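Long-range contact in oligopeptide-binding protein oppA (Lactococcus lactis, PDB 3DRF), which captures extracellular oligopeptides as the receptor of the OppABCDF ABC transporter, enabling uptake of peptides longer than three residues and growth in milk: residues G71-D76 against G85-A90. Residues are numbered along the deposited sequence; the frame is centred on the assembly and turned at random.
Sequences GLFFTD and GAADVA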
loop_
_atom_site.group_PDB
_atom_site.type_symbol
_atom_site.label_atom_id
_atom_site.label_comp_id
_atom_site.label_asym_id
_atom_site.label_seq_id
_atom_site.Cartn_x
_atom_site.Cartn_y
_atom_site.Cartn_z
ATOM N N GLY A 71 4.561 -7.930 12.729
ATOM C CA GLY A 71 5.592 -8.388 11.812
ATOM C C GLY A 71 6.630 -9.253 12.506
ATOM O O GLY A 71 6.974 -9.013 13.664
ATOM N N LEU A 72 7.113 -10.273 11.802
ATOM C CA LEU A 72 7.989 -11.301 12.395
ATOM C C LEU A 72 9.492 -11.187 12.108
ATOM O O LEU A 72 10.259 -11.615 12.888
ATOM C CB LEU A 72 7.539 -12.700 11.905
ATOM C CG LEU A 72 6.217 -13.199 12.470
ATOM C CD1 LEU A 72 5.888 -14.500 11.800
ATOM C CD2 LEU A 72 6.304 -13.366 14.054
ATOM N N PHE A 73 9.832 -10.675 10.930
ATOM C CA PHE A 73 11.220 -10.842 10.421
ATOM C C PHE A 73 12.022 -9.549 10.396
ATOM O O PHE A 73 11.534 -8.511 10.066
ATOM C CB PHE A 73 11.175 -11.435 9.010
ATOM C CG PHE A 73 10.363 -12.712 8.906
ATOM C CD1 PHE A 73 10.742 -13.831 9.619
ATOM C CD2 PHE A 73 9.245 -12.768 8.091
ATOM C CE1 PHE A 73 9.987 -15.027 9.565
ATOM C CE2 PHE A 73 8.468 -13.963 8.022
ATOM C CZ PHE A 73 8.841 -15.096 8.776
ATOM N N PHE A 74 13.298 -9.666 10.690
ATOM C CA PHE A 74 14.232 -8.570 10.505
ATOM C C PHE A 74 14.805 -8.679 9.098
ATOM O O PHE A 74 14.791 -9.725 8.510
ATOM C CB PHE A 74 15.381 -8.659 11.535
ATOM C CG PHE A 74 15.043 -8.122 12.951
ATOM C CD1 PHE A 74 13.801 -7.663 13.259
ATOM C CD2 PHE A 74 16.022 -8.088 13.933
ATOM C CE1 PHE A 74 13.519 -7.160 14.540
ATOM C CE2 PHE A 74 15.724 -7.590 15.226
ATOM C CZ PHE A 74 14.485 -7.171 15.485
ATOM N N THR A 75 15.300 -7.545 8.623
ATOM C CA THR A 75 15.976 -7.458 7.318
ATOM C C THR A 75 17.191 -6.576 7.407
ATOM O O THR A 75 17.363 -5.869 8.344
ATOM C CB THR A 75 15.078 -6.878 6.165
ATOM O OG1 THR A 75 14.901 -5.465 6.363
ATOM C CG2 THR A 75 13.680 -7.574 6.089
ATOM N N ASP A 76 18.024 -6.690 6.395
ATOM C CA ASP A 76 19.121 -5.715 6.179
ATOM C C ASP A 76 18.592 -4.497 5.434
ATOM O O ASP A 76 17.426 -4.402 5.213
ATOM C CB ASP A 76 20.322 -6.354 5.475
ATOM C CG ASP A 76 20.023 -6.831 4.047
ATOM O OD1 ASP A 76 19.075 -6.426 3.455
ATOM O OD2 ASP A 76 20.824 -7.624 3.596
ATOM N N GLY A 85 15.076 -11.613 14.362
ATOM C CA GLY A 85 13.836 -10.925 14.723
ATOM C C GLY A 85 12.943 -11.793 15.597
ATOM O O GLY A 85 13.397 -12.735 16.132
ATOM N N ALA A 86 11.642 -11.492 15.596
ATOM C CA ALA A 86 10.674 -12.321 16.325
ATOM C C ALA A 86 10.640 -13.754 15.859
ATOM O O ALA A 86 10.377 -14.641 16.646
ATOM C CB ALA A 86 9.277 -11.691 16.277
ATOM N N ALA A 87 10.993 -13.943 14.576
ATOM C CA ALA A 87 11.087 -15.263 13.966
ATOM C C ALA A 87 12.185 -15.229 12.889
ATOM O O ALA A 87 12.588 -14.175 12.474
ATOM C CB ALA A 87 9.720 -15.681 13.317
ATOM N N ASP A 88 12.612 -16.422 12.516
ATOM C CA ASP A 88 13.515 -16.620 11.343
ATOM C C ASP A 88 12.757 -17.437 10.275
ATOM O O ASP A 88 11.876 -18.197 10.568
ATOM C CB ASP A 88 14.768 -17.420 11.763
ATOM C CG ASP A 88 15.690 -16.668 12.756
ATOM O OD1 ASP A 88 15.533 -15.500 12.946
ATOM O OD2 ASP A 88 16.574 -17.365 13.222
ATOM N N VAL A 89 13.160 -17.250 9.025
ATOM C CA VAL A 89 12.627 -18.014 7.908
ATOM C C VAL A 89 13.810 -18.651 7.150
ATOM O O VAL A 89 14.814 -18.028 6.917
ATOM C CB VAL A 89 11.688 -17.174 7.043
ATOM C CG1 VAL A 89 12.436 -15.963 6.444
ATOM C CG2 VAL A 89 11.091 -18.040 5.925
ATOM N N ALA A 90 13.652 -19.910 6.809
ATOM C CA ALA A 90 14.613 -20.670 5.977
ATOM C C ALA A 90 13.927 -21.189 4.721
ATOM O O ALA A 90 12.932 -21.848 4.786
ATOM C CB ALA A 90 15.137 -21.838 6.750
HETATM O O HOH W 1 14.430 -12.294 11.640
#
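Two phenylalanine rings, Phe-73 and Phe-74, meet the 85-90 segment in different ways. The Phe-74 ring lies flat over the backbone of Gly-85, whose CA sits almost on the ring normal, 3.5 Å from the ring centroid: a CH-pi contact with main chain, not side chain. The missing CB of Gly-85 lets the two backbones approach, since a CB there would come within 2.9 Å of Phe-74 N. The Phe-73 ring is filled on both faces. CB of Leu-72 stands over the centre of one, while Val-89 CG1 makes a CH-pi contact on the opposite face, shifted toward the rim and 4.2 Å from the centroid. At its edge, CD1 of Phe-73 lies 3.4 Å from Ala-87 O. Although CB of Phe-73 leaves its backbone away from the strand, chi1 of -53° sets CG beside the backbone N. Farther out, CE1 meets CB of Ala-87 and of Val-89. Beyond the segments, Phe-81 also meets this ring, and Ile-100 of the adjoining strand 97-102 packs against Phe-73 and Ala-87.

Between the backbones, Ala-87 N donates to Leu-72 O at 3.0 Å, with an N-H...O angle of 141°. One water accepts from Phe-74 N and Gly-85 N and donates to Ala-87 O, 2.8 Å away. An alanine in place of Phe-74 would probably leave Gly-85 CA without its aromatic cover and open a gap beside the backbone there.

The contact thus joins the loop leading into, and the first strand of, the 74-75/81-82 hairpin to the start of 87-92, an outermost strand of a four-stranded antiparallel sheet. The segments pair with other strands, not each other; the Ala-87 to Leu-72 bond and the water tie their backbones together, and apolar faces add cohesion.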